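Local atomic coordinates of aminoglycoside Nucleotidyltransferase (2")-Ia (Pseudomonas aeruginosa, PDB entry 5CFS), a protein that confers resistance to gentamicin, tobramycin, kanamycin and related aminoglycosides by adenylating their 2''-hydroxyl group. Residues Ile53-Pro58 and Leu93-Ala98; Glu64-Val69 and Tyr82-Glu87. All coordinates share one frame; numbering follows the deposited sequence.

Contact 1 (Ile53-Pro58 and Leu93-Ala98). With MN (manganese (II) ion), chain C; MN (manganese (II) ion), chain B; TOY (tobramycin), chain D; APC (diphosphomethylphosphonic acid adenosyl ester), chain E.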
ATOM      1  N   ILE A  53       7.917   3.830  -0.331  1.00 12.25           N
ATOM      2  CA  ILE A  53       6.543   4.205  -0.040  1.00 11.22           C
ATOM      3  C   ILE A  53       5.670   3.501  -1.064  1.00 11.72           C
ATOM      4  O   ILE A  53       5.824   3.727  -2.269  1.00 11.33           O
ATOM      5  CB  ILE A  53       6.318   5.731  -0.115  1.00 11.25           C
ATOM      6  CG1 ILE A  53       7.197   6.462   0.903  1.00 11.57           C
ATOM      7  CG2 ILE A  53       4.853   6.064   0.143  1.00 12.59           C
ATOM      8  CD1 ILE A  53       7.362   7.947   0.613  1.00 14.26           C
ATOM      9  N   ASP A  54       4.780   2.630  -0.595  1.00 10.72           N
ATOM     10  CA  ASP A  54       3.858   1.925  -1.484  1.00 12.67           C
ATOM     11  C   ASP A  54       2.564   2.718  -1.592  1.00 11.13           C
ATOM     12  O   ASP A  54       1.984   3.097  -0.575  1.00 12.17           O
ATOM     13  CB  ASP A  54       3.565   0.511  -0.982  1.00 11.90           C
ATOM     14  CG  ASP A  54       4.814  -0.334  -0.841  1.00 13.63           C
ATOM     15  OD1 ASP A  54       5.419  -0.687  -1.869  1.00 17.25           O
ATOM     16  OD2 ASP A  54       5.191  -0.647   0.303  1.00 15.07           O
ATOM     17  N   LEU A  55       2.131   2.975  -2.826  1.00 11.95           N
ATOM     18  CA  LEU A  55       0.937   3.778  -3.088  1.00 14.62           C
ATOM     19  C   LEU A  55      -0.034   3.061  -4.010  1.00 12.60           C
ATOM     20  O   LEU A  55       0.375   2.387  -4.964  1.00 13.76           O
ATOM     21  CB  LEU A  55       1.317   5.117  -3.720  1.00 14.95           C
ATOM     22  CG  LEU A  55       2.118   6.109  -2.887  1.00 16.95           C
ATOM     23  CD1 LEU A  55       2.487   7.315  -3.741  1.00 19.60           C
ATOM     24  CD2 LEU A  55       1.331   6.539  -1.673  1.00 17.23           C
ATOM     25  N   THR A  56      -1.320   3.219  -3.719  1.00 11.02           N
ATOM     26  CA  THR A  56      -2.379   2.774  -4.623  1.00 11.43           C
ATOM     27  C   THR A  56      -3.118   4.012  -5.141  1.00 13.33           C
ATOM     28  O   THR A  56      -3.473   4.894  -4.365  1.00 12.42           O
ATOM     29  CB  THR A  56      -3.362   1.809  -3.931  1.00 14.12           C
ATOM     30  OG1 THR A  56      -2.640   0.692  -3.405  1.00 15.97           O
ATOM     31  CG2 THR A  56      -4.407   1.309  -4.918  1.00 15.28           C
ATOM     32  N   PHE A  57      -3.343   4.069  -6.452  1.00 12.87           N
ATOM     33  CA  PHE A  57      -3.913   5.253  -7.092  1.00 13.12           C
ATOM     34  C   PHE A  57      -5.024   4.843  -8.055  1.00 15.64           C
ATOM     35  O   PHE A  57      -5.008   3.746  -8.588  1.00 14.11           O
ATOM     36  CB  PHE A  57      -2.830   6.036  -7.849  1.00 14.93           C
ATOM     37  CG  PHE A  57      -2.228   5.276  -8.989  1.00 14.99           C
ATOM     38  CD1 PHE A  57      -2.755   5.382 -10.260  1.00 15.72           C
ATOM     39  CD2 PHE A  57      -1.148   4.427  -8.784  1.00 14.77           C
ATOM     40  CE1 PHE A  57      -2.216   4.663 -11.312  1.00 16.48           C
ATOM     41  CE2 PHE A  57      -0.599   3.714  -9.830  1.00 17.18           C
ATOM     42  CZ  PHE A  57      -1.137   3.835 -11.102  1.00 16.87           C
ATOM     43  N   PRO A  58      -6.000   5.725  -8.286  1.00 14.46           N
ATOM     44  CA  PRO A  58      -7.002   5.430  -9.318  1.00 16.06           C
ATOM     45  C   PRO A  58      -6.353   5.246 -10.684  1.00 16.04           C
ATOM     46  O   PRO A  58      -5.722   6.171 -11.195  1.00 17.10           O
ATOM     47  CB  PRO A  58      -7.899   6.667  -9.293  1.00 17.12           C
ATOM     48  CG  PRO A  58      -7.720   7.231  -7.929  1.00 17.07           C
ATOM     49  CD  PRO A  58      -6.297   6.980  -7.580  1.00 15.47           C
ATOM     50  N   LEU A  93       8.920   5.395  -4.849  1.00 13.05           N
ATOM     51  CA  LEU A  93       7.469   5.248  -4.787  1.00 12.60           C
ATOM     52  C   LEU A  93       7.054   4.044  -5.618  1.00 14.94           C
ATOM     53  O   LEU A  93       7.302   3.989  -6.819  1.00 15.43           O
ATOM     54  CB  LEU A  93       6.746   6.485  -5.305  1.00 16.54           C
ATOM     55  CG  LEU A  93       7.019   7.853  -4.700  1.00 19.38           C
ATOM     56  CD1 LEU A  93       5.956   8.813  -5.228  1.00 20.34           C
ATOM     57  CD2 LEU A  93       7.006   7.813  -3.193  1.00 22.06           C
ATOM     58  N   ASP A  94       6.396   3.102  -4.962  1.00 12.17           N
ATOM     59  CA  ASP A  94       6.002   1.841  -5.568  1.00 14.19           C
ATOM     60  C   ASP A  94       4.488   1.879  -5.779  1.00 14.12           C
ATOM     61  O   ASP A  94       3.725   1.712  -4.832  1.00 14.35           O
ATOM     62  CB  ASP A  94       6.443   0.714  -4.637  1.00 14.09           C
ATOM     63  CG  ASP A  94       6.140  -0.656  -5.168  1.00 17.99           C
ATOM     64  OD1 ASP A  94       5.626  -0.791  -6.296  1.00 20.22           O
ATOM     65  OD2 ASP A  94       6.457  -1.617  -4.438  1.00 19.02           O
ATOM     66  N   CYS A  95       4.063   2.137  -7.015  1.00 13.36           N
ATOM     67  CA  CYS A  95       2.682   2.533  -7.284  1.00 14.12           C
ATOM     68  C   CYS A  95       1.872   1.462  -8.017  1.00 15.37           C
ATOM     69  O   CYS A  95       2.309   0.930  -9.037  1.00 16.80           O
ATOM     70  CB  CYS A  95       2.667   3.821  -8.105  1.00 13.62           C
ATOM     71  SG  CYS A  95       3.577   5.168  -7.336  0.81 12.40           S
ATOM     72  N   GLU A  96       0.686   1.164  -7.493  1.00 12.53           N
ATOM     73  CA  GLU A  96      -0.223   0.203  -8.113  1.00 14.49           C
ATOM     74  C   GLU A  96      -1.589   0.829  -8.379  1.00 13.27           C
ATOM     75  O   GLU A  96      -2.142   1.504  -7.516  1.00 12.99           O
ATOM     76  CB  GLU A  96      -0.382  -1.029  -7.217  1.00 14.08           C
ATOM     77  CG  GLU A  96      -1.271  -2.110  -7.820  1.00 17.05           C
ATOM     78  CD  GLU A  96      -1.333  -3.377  -6.984  1.00 17.62           C
ATOM     79  OE1 GLU A  96      -1.178  -3.280  -5.745  1.00 17.54           O
ATOM     80  OE2 GLU A  96      -1.531  -4.471  -7.581  1.00 19.24           O
ATOM     81  N   PRO A  97      -2.158   0.593  -9.570  1.00 15.71           N
ATOM     82  CA  PRO A  97      -3.500   1.120  -9.812  1.00 17.59           C
ATOM     83  C   PRO A  97      -4.589   0.348  -9.074  1.00 17.44           C
ATOM     84  O   PRO A  97      -4.451  -0.852  -8.794  1.00 16.36           O
ATOM     85  CB  PRO A  97      -3.669   0.964 -11.324  1.00 15.92           C
ATOM     86  CG  PRO A  97      -2.809  -0.185 -11.673  1.00 16.85           C
ATOM     87  CD  PRO A  97      -1.630  -0.110 -10.747  1.00 17.09           C
ATOM     88  N   ALA A  98      -5.657   1.067  -8.749  1.00 14.03           N
ATOM     89  CA  ALA A  98      -6.923   0.471  -8.352  1.00 14.35           C
ATOM     90  C   ALA A  98      -7.962   0.970  -9.337  1.00 15.40           C
ATOM     91  O   ALA A  98      -7.843   2.078  -9.860  1.00 17.33           O
ATOM     92  CB  ALA A  98      -7.294   0.841  -6.934  1.00 13.86           C
TER
HETATM   93 MN    MN C 202       7.311  -1.709  -2.328  0.63 16.20          MN
HETATM   94 MN    MN B 201       7.233  -0.962   0.946  1.00 16.59          MN
HETATM   95  C11 TOY D 203       0.779  -8.510  -5.862  1.00 16.11           C
HETATM   96  O11 TOY D 203       1.592  -7.416  -6.211  1.00 14.48           O
HETATM   97  C21 TOY D 203       1.335  -9.737  -6.577  1.00 17.79           C
HETATM   98  N21 TOY D 203       2.756  -9.933  -6.251  1.00 18.68           N
HETATM   99  C31 TOY D 203       1.112  -9.551  -8.075  1.00 19.41           C
HETATM  100  C41 TOY D 203      -0.352  -9.304  -8.399  1.00 19.65           C
HETATM  101  O41 TOY D 203      -0.511  -9.051  -9.795  1.00 22.95           O
HETATM  102  C51 TOY D 203      -0.850  -8.101  -7.612  1.00 17.28           C
HETATM  103  O51 TOY D 203      -0.573  -8.256  -6.206  1.00 14.20           O
HETATM  104  C61 TOY D 203      -2.347  -7.927  -7.767  1.00 18.88           C
HETATM  105  N61 TOY D 203      -2.916  -6.841  -6.973  1.00 18.61           N
HETATM  106  C12 TOY D 203       3.355  -4.000  -4.691  1.00 15.98           C
HETATM  107  N12 TOY D 203       3.924  -2.906  -3.888  1.00 15.67           N
HETATM  108  C22 TOY D 203       1.881  -4.204  -4.354  1.00 14.79           C
HETATM  109  C32 TOY D 203       1.273  -5.284  -5.253  1.00 15.42           C
HETATM  110  N32 TOY D 203      -0.121  -5.529  -4.859  1.00 17.13           N
HETATM  111  C42 TOY D 203       2.065  -6.585  -5.138  1.00 14.79           C
HETATM  112  C52 TOY D 203       3.557  -6.400  -5.364  1.00 15.22           C
HETATM  113  O52 TOY D 203       4.214  -7.629  -5.066  1.00 16.15           O
HETATM  114  C62 TOY D 203       4.085  -5.313  -4.444  1.00 15.82           C
HETATM  115  O62 TOY D 203       5.479  -5.136  -4.733  1.00 17.10           O
HETATM  116  C13 TOY D 203       6.357  -5.937  -3.994  1.00 25.05           C
HETATM  117  C23 TOY D 203       7.263  -5.016  -3.188  1.00 33.11           C
HETATM  118  O23 TOY D 203       6.467  -4.146  -2.391  1.00 34.68           O
HETATM  119  C33 TOY D 203       8.139  -4.191  -4.127  1.00 37.30           C
HETATM  120  N33 TOY D 203       9.026  -3.298  -3.364  1.00 37.90           N
HETATM  121  C43 TOY D 203       8.932  -5.158  -4.997  1.00 39.14           C
HETATM  122  O43 TOY D 203       9.747  -4.415  -5.894  1.00 40.80           O
HETATM  123  C53 TOY D 203       7.938  -6.013  -5.777  1.00 37.43           C
HETATM  124  O53 TOY D 203       7.114  -6.757  -4.865  1.00 28.92           O
HETATM  125  C63 TOY D 203       8.600  -7.025  -6.675  1.00 45.02           C
HETATM  126  O63 TOY D 203       7.630  -7.838  -7.325  1.00 47.91           O
HETATM  127  PG  APC E 204       9.138  -1.312   3.771  1.00 21.88           P
HETATM  128  O1G APC E 204      10.522  -1.364   4.303  1.00 25.08           O
HETATM  129  O2G APC E 204       9.090  -1.090   2.252  1.00 19.73           O
HETATM  130  O3G APC E 204       8.244  -0.308   4.395  1.00 19.53           O
HETATM  131  PB  APC E 204       7.344  -3.454   3.150  1.00 21.29           P
HETATM  132  O1B APC E 204       6.427  -4.316   3.989  1.00 22.68           O
HETATM  133  O2B APC E 204       6.485  -2.370   2.437  1.00 17.44           O
HETATM  134  O3B APC E 204       8.393  -2.694   4.057  1.00 19.22           O
HETATM  135  PA  APC E 204       7.983  -4.225   0.195  1.00 24.04           P
HETATM  136  O1A APC E 204       9.110  -4.634  -0.728  1.00 30.66           O
HETATM  137  O2A APC E 204       7.672  -2.741  -0.168  1.00 21.40           O
HETATM  138  C3A APC E 204       8.387  -4.292   1.947  1.00 20.47           C
HETATM  139  O5' APC E 204       6.676  -5.055  -0.084  1.00 43.36           O
HETATM  140  C5' APC E 204       5.632  -5.272   0.885  1.00 41.30           C
HETATM  141  C4' APC E 204       4.663  -6.294   0.340  1.00 35.11           C
HETATM  142  O4' APC E 204       5.147  -6.819  -0.921  1.00 30.97           O
HETATM  143  C3' APC E 204       4.458  -7.512   1.234  1.00 33.36           C
HETATM  144  O3' APC E 204       3.162  -8.061   1.039  1.00 28.62           O
HETATM  145  C2' APC E 204       5.514  -8.473   0.702  1.00 33.99           C
HETATM  146  O2' APC E 204       5.201  -9.825   1.004  1.00 39.47           O
HETATM  147  C1' APC E 204       5.372  -8.211  -0.794  1.00 29.44           C
HETATM  148  N9  APC E 204       6.546  -8.587  -1.573  1.00 26.62           N
HETATM  149  C8  APC E 204       7.852  -8.255  -1.325  1.00 26.43           C
HETATM  150  N7  APC E 204       8.712  -8.799  -2.153  1.00 27.09           N
HETATM  151  C5  APC E 204       7.911  -9.544  -3.009  1.00 27.36           C
HETATM  152  C6  APC E 204       8.216 -10.392  -4.089  1.00 31.78           C
HETATM  153  N6  APC E 204       9.453 -10.605  -4.546  1.00 34.75           N
HETATM  154  N1  APC E 204       7.185 -11.016  -4.704  1.00 30.75           N
HETATM  155  C2  APC E 204       5.943 -10.788  -4.268  1.00 28.33           C
HETATM  156  N3  APC E 204       5.536 -10.005  -3.267  1.00 26.20           N
HETATM  157  C4  APC E 204       6.575  -9.414  -2.667  1.00 26.80           C
HETATM  158  O   HOH W   1      -1.292  -1.739  -3.664  1.00 31.57           O
HETATM  159  O   HOH W   2       6.965   0.698   2.474  1.00 15.90           O

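Contact 2 (Glu64-Val69 and Tyr82-Glu87). With TOY (tobramycin), chain D.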
ATOM      1  N   GLU A  64      -2.466  12.127 -13.341  1.00 20.92           N
ATOM      2  CA  GLU A  64      -2.502  13.105 -12.264  1.00 20.97           C
ATOM      3  C   GLU A  64      -1.484  12.757 -11.185  1.00 19.41           C
ATOM      4  O   GLU A  64      -0.855  13.641 -10.615  1.00 19.09           O
ATOM      5  CB  GLU A  64      -3.906  13.202 -11.666  1.00 22.61           C
ATOM      6  CG  GLU A  64      -4.952  13.691 -12.665  1.00 26.09           C
ATOM      7  CD  GLU A  64      -6.334  13.825 -12.052  1.00 26.56           C
ATOM      8  OE1 GLU A  64      -7.261  13.137 -12.525  1.00 26.87           O
ATOM      9  OE2 GLU A  64      -6.498  14.615 -11.100  1.00 27.31           O
ATOM     10  N   LEU A  65      -1.314  11.468 -10.898  1.00 20.34           N
ATOM     11  CA  LEU A  65      -0.295  11.064  -9.936  1.00 17.74           C
ATOM     12  C   LEU A  65       1.096  11.301 -10.516  1.00 17.70           C
ATOM     13  O   LEU A  65       2.000  11.756  -9.818  1.00 17.39           O
ATOM     14  CB  LEU A  65      -0.466   9.594  -9.534  1.00 17.74           C
ATOM     15  CG  LEU A  65       0.653   9.061  -8.637  1.00 17.05           C
ATOM     16  CD1 LEU A  65       0.761   9.870  -7.349  1.00 17.75           C
ATOM     17  CD2 LEU A  65       0.456   7.582  -8.339  1.00 17.34           C
ATOM     18  N   GLU A  66       1.268  10.997 -11.797  1.00 18.13           N
ATOM     19  CA  GLU A  66       2.540  11.244 -12.454  1.00 20.87           C
ATOM     20  C   GLU A  66       2.881  12.736 -12.447  1.00 20.00           C
ATOM     21  O   GLU A  66       4.027  13.107 -12.211  1.00 20.73           O
ATOM     22  CB  GLU A  66       2.515  10.698 -13.880  1.00 21.80           C
ATOM     23  CG  GLU A  66       2.482   9.176 -13.918  1.00 24.49           C
ATOM     24  CD  GLU A  66       2.473   8.614 -15.330  1.00 28.45           C
ATOM     25  OE1 GLU A  66       2.070   9.333 -16.259  1.00 33.49           O
ATOM     26  OE2 GLU A  66       2.865   7.442 -15.507  1.00 29.79           O
ATOM     27  N   ALA A  67       1.883  13.586 -12.681  1.00 19.85           N
ATOM     28  CA  ALA A  67       2.097  15.032 -12.670  1.00 21.02           C
ATOM     29  C   ALA A  67       2.531  15.532 -11.289  1.00 20.39           C
ATOM     30  O   ALA A  67       3.355  16.439 -11.185  1.00 19.93           O
ATOM     31  CB  ALA A  67       0.835  15.755 -13.115  1.00 22.32           C
ATOM     32  N   ILE A  68       1.968  14.950 -10.235  1.00 17.28           N
ATOM     33  CA  ILE A  68       2.348  15.302  -8.871  1.00 16.19           C
ATOM     34  C   ILE A  68       3.794  14.890  -8.605  1.00 15.41           C
ATOM     35  O   ILE A  68       4.568  15.659  -8.036  1.00 15.92           O
ATOM     36  CB  ILE A  68       1.399  14.649  -7.840  1.00 17.70           C
ATOM     37  CG1 ILE A  68       0.029  15.332  -7.912  1.00 19.08           C
ATOM     38  CG2 ILE A  68       1.964  14.762  -6.420  1.00 15.17           C
ATOM     39  CD1 ILE A  68      -1.067  14.639  -7.111  1.00 20.45           C
ATOM     40  N   VAL A  69       4.156  13.680  -9.023  1.00 17.72           N
ATOM     41  CA  VAL A  69       5.529  13.206  -8.880  1.00 17.33           C
ATOM     42  C   VAL A  69       6.501  14.170  -9.553  1.00 18.84           C
ATOM     43  O   VAL A  69       7.523  14.558  -8.978  1.00 18.89           O
ATOM     44  CB  VAL A  69       5.692  11.789  -9.477  1.00 18.70           C
ATOM     45  CG1 VAL A  69       7.173  11.424  -9.649  1.00 19.58           C
ATOM     46  CG2 VAL A  69       4.976  10.774  -8.614  1.00 19.14           C
ATOM     47  N   TYR A  82       2.622  -4.943 -12.255  1.00 21.39           N
ATOM     48  CA  TYR A  82       1.447  -4.565 -11.475  1.00 18.68           C
ATOM     49  C   TYR A  82       1.231  -3.060 -11.401  1.00 18.89           C
ATOM     50  O   TYR A  82       0.214  -2.623 -10.886  1.00 20.74           O
ATOM     51  CB  TYR A  82       1.560  -5.108 -10.050  1.00 20.20           C
ATOM     52  CG  TYR A  82       2.768  -4.583  -9.314  1.00 17.64           C
ATOM     53  CD1 TYR A  82       2.751  -3.337  -8.711  1.00 17.18           C
ATOM     54  CD2 TYR A  82       3.936  -5.329  -9.240  1.00 18.63           C
ATOM     55  CE1 TYR A  82       3.851  -2.848  -8.061  1.00 17.08           C
ATOM     56  CE2 TYR A  82       5.043  -4.851  -8.579  1.00 18.17           C
ATOM     57  CZ  TYR A  82       4.995  -3.611  -7.989  1.00 18.40           C
ATOM     58  OH  TYR A  82       6.111  -3.147  -7.338  1.00 21.49           O
ATOM     59  N   GLY A  83       2.178  -2.272 -11.894  1.00 16.01           N
ATOM     60  CA  GLY A  83       2.093  -0.832 -11.748  1.00 16.98           C
ATOM     61  C   GLY A  83       3.344  -0.144 -12.244  1.00 18.39           C
ATOM     62  O   GLY A  83       3.836  -0.449 -13.340  1.00 20.90           O
ATOM     63  N   PHE A  84       3.855   0.801 -11.459  1.00 16.39           N
ATOM     64  CA  PHE A  84       5.067   1.498 -11.861  1.00 17.61           C
ATOM     65  C   PHE A  84       5.859   2.008 -10.679  1.00 16.21           C
ATOM     66  O   PHE A  84       5.369   2.121  -9.558  1.00 15.37           O
ATOM     67  CB  PHE A  84       4.739   2.658 -12.812  1.00 18.44           C
ATOM     68  CG  PHE A  84       4.117   3.861 -12.143  1.00 17.85           C
ATOM     69  CD1 PHE A  84       4.912   4.880 -11.640  1.00 19.09           C
ATOM     70  CD2 PHE A  84       2.740   3.989 -12.051  1.00 18.86           C
ATOM     71  CE1 PHE A  84       4.344   5.992 -11.041  1.00 17.90           C
ATOM     72  CE2 PHE A  84       2.170   5.106 -11.459  1.00 16.41           C
ATOM     73  CZ  PHE A  84       2.971   6.104 -10.958  1.00 17.43           C
ATOM     74  N   LEU A  85       7.115   2.294 -10.974  1.00 19.07           N
ATOM     75  CA  LEU A  85       8.091   2.701  -9.994  1.00 18.50           C
ATOM     76  C   LEU A  85       8.466   4.155 -10.270  1.00 18.46           C
ATOM     77  O   LEU A  85       8.789   4.500 -11.406  1.00 19.62           O
ATOM     78  CB  LEU A  85       9.291   1.768 -10.102  1.00 23.95           C
ATOM     79  CG  LEU A  85      10.336   1.752  -9.012  1.00 29.85           C
ATOM     80  CD1 LEU A  85      10.990   0.367  -8.961  1.00 31.07           C
ATOM     81  CD2 LEU A  85      11.372   2.821  -9.300  1.00 34.52           C
ATOM     82  N   ALA A  86       8.382   5.008  -9.252  1.00 15.29           N
ATOM     83  CA  ALA A  86       8.797   6.402  -9.386  1.00 16.21           C
ATOM     84  C   ALA A  86       9.810   6.772  -8.318  1.00 16.18           C
ATOM     85  O   ALA A  86       9.926   6.119  -7.285  1.00 15.77           O
ATOM     86  CB  ALA A  86       7.596   7.331  -9.316  1.00 15.89           C
ATOM     87  N   GLU A  87      10.538   7.845  -8.584  1.00 20.44           N
ATOM     88  CA  GLU A  87      11.615   8.295  -7.726  1.00 23.71           C
ATOM     89  C   GLU A  87      11.460   9.786  -7.458  1.00 21.73           C
ATOM     90  O   GLU A  87      11.326  10.560  -8.395  1.00 24.51           O
ATOM     91  CB  GLU A  87      12.950   8.004  -8.405  1.00 31.32           C
ATOM     92  CG  GLU A  87      14.178   8.304  -7.598  1.00 37.22           C
ATOM     93  CD  GLU A  87      15.443   8.002  -8.379  1.00 42.60           C
ATOM     94  OE1 GLU A  87      15.983   6.888  -8.217  1.00 45.49           O
ATOM     95  OE2 GLU A  87      15.887   8.870  -9.165  1.00 43.46           O
TER
HETATM   96  C11 TOY D 203       0.779  -8.510  -5.862  1.00 16.11           C
HETATM   97  O11 TOY D 203       1.592  -7.416  -6.211  1.00 14.48           O
HETATM   98  C21 TOY D 203       1.335  -9.737  -6.577  1.00 17.79           C
HETATM   99  N21 TOY D 203       2.756  -9.933  -6.251  1.00 18.68           N
HETATM  100  C31 TOY D 203       1.112  -9.551  -8.075  1.00 19.41           C
HETATM  101  C41 TOY D 203      -0.352  -9.304  -8.399  1.00 19.65           C
HETATM  102  O41 TOY D 203      -0.511  -9.051  -9.795  1.00 22.95           O
HETATM  103  C51 TOY D 203      -0.850  -8.101  -7.612  1.00 17.28           C
HETATM  104  O51 TOY D 203      -0.573  -8.256  -6.206  1.00 14.20           O
HETATM  105  C61 TOY D 203      -2.347  -7.927  -7.767  1.00 18.88           C
HETATM  106  N61 TOY D 203      -2.916  -6.841  -6.973  1.00 18.61           N
HETATM  107  C12 TOY D 203       3.355  -4.000  -4.691  1.00 15.98           C
HETATM  108  N12 TOY D 203       3.924  -2.906  -3.888  1.00 15.67           N
HETATM  109  C22 TOY D 203       1.881  -4.204  -4.354  1.00 14.79           C
HETATM  110  C32 TOY D 203       1.273  -5.284  -5.253  1.00 15.42           C
HETATM  111  N32 TOY D 203      -0.121  -5.529  -4.859  1.00 17.13           N
HETATM  112  C42 TOY D 203       2.065  -6.585  -5.138  1.00 14.79           C
HETATM  113  C52 TOY D 203       3.557  -6.400  -5.364  1.00 15.22           C
HETATM  114  O52 TOY D 203       4.214  -7.629  -5.066  1.00 16.15           O
HETATM  115  C62 TOY D 203       4.085  -5.313  -4.444  1.00 15.82           C
HETATM  116  O62 TOY D 203       5.479  -5.136  -4.733  1.00 17.10           O
HETATM  117  C13 TOY D 203       6.357  -5.937  -3.994  1.00 25.05           C
HETATM  118  C23 TOY D 203       7.263  -5.016  -3.188  1.00 33.11           C
HETATM  119  O23 TOY D 203       6.467  -4.146  -2.391  1.00 34.68           O
HETATM  120  C33 TOY D 203       8.139  -4.191  -4.127  1.00 37.30           C
HETATM  121  N33 TOY D 203       9.026  -3.298  -3.364  1.00 37.90           N
HETATM  122  C43 TOY D 203       8.932  -5.158  -4.997  1.00 39.14           C
HETATM  123  O43 TOY D 203       9.747  -4.415  -5.894  1.00 40.80           O
HETATM  124  C53 TOY D 203       7.938  -6.013  -5.777  1.00 37.43           C
HETATM  125  O53 TOY D 203       7.114  -6.757  -4.865  1.00 28.92           O
HETATM  126  C63 TOY D 203       8.600  -7.025  -6.675  1.00 45.02           C
HETATM  127  O63 TOY D 203       7.630  -7.838  -7.325  1.00 47.91           O

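Contact 1 (Ile53-Pro58 and Leu93-Ala98)
Strands 53-58 and 93-98 pair in parallel register, I53 beside L93 through P58 beside A98, with axes 33° apart, and five N-H...O bonds join them, the straightest from D94 N to I53 O. D54 and D94 sit side by side on one face, their carboxylate planes turned 63° apart. D54 spans the metal pair of this nucleotidyltransferase fold: OD1 binds one manganese at 2.2 Å and OD2 binds the other, also at 2.2 Å. D94, with CG anti to its backbone N (chi1 -178°), reaches the first ion through OD2 at 2.3 Å, its OD1 facing the Y82 hydroxyl. D52 binds both ions as well. Carboxylates also take the antibiotic's amines: N12 on D94 OD2, N32 on E96 OE1 at 2.6 Å and N61 on E96 OE2 at 2.8 Å. The other face is apolar: L93 CD2 packs against I53 CB, and P97 CA lies over the F57 ring, 3.9 Å from its centroid. D54 OD1 and D94 OD2 stand only 2.9 Å apart, probably tolerable because they share a manganese. That ion also holds tobramycin N33 and O23, the 2''-hydroxyl oxygen, and both ions bind nucleotide O2A, consistent with acceptor and alpha-phosphate meeting there.

Contact 2 (Glu64-Val69 and Tyr82-Glu87)
L65 has CG anti to its backbone N (chi1 174°), which extends the leucine from helix 62-71 toward the sheet, while F84 on the strand holds its ring carbon between backbone N and carbonyl carbon (chi1 74°), bringing CZ out to meet it. L65 CD2 touches F84 CZ at 3.9 Å, the two side chains crossing at a slant. E66 adds its aliphatic part, CG lying 4.3 Å from the same F84 CZ, while its carboxylate turns to a salt bridge with R62 one helical turn earlier. A turn further along the helix from L65, V69 repeats the approach with a smaller group: CG1 meets A86 CB at 4.1 Å. No hydrogen bond crosses between helix and strand, whose axes come no closer than 10.0 Å and run 22° apart; the interval is bridged mainly by apolar side chains. Around them, C95 and L93 of the adjoining strand pack on L65 and V69, and the F57 ring meets that of F84. At the loop end of the strand segment, Y82 presents a ring face to tobramycin, with C52 lying 3.9 Å above its plane. The chemistry is thus divided: dispersion contacts seat the helix on the sheet, and the antibiotic is met by an aromatic face.

Contact 2 is nested in the chain between the strands that contact 1 pairs, and the two centres lie about 8 Å apart. Helix 62-71 follows strand 53-58, and strand 84-88 leads into 91-101, its antiparallel neighbour in the same sheet; L93 N lies 2.7 Å from A86 O, a backbone hydrogen bond. At the active site the Y82 hydroxyl hydrogen-bonds D94 OD1 at 2.6 Å, which would help hold the D94 carboxylate in place while Y82 also faces tobramycin. Helix 62-71 covers the sheet face opposite to that of the metal-binding D54 and D94: L65 touches F57 and C95, and V69 touches L93. On the strand, the A86 side chain is about 11 Å from a manganese ion.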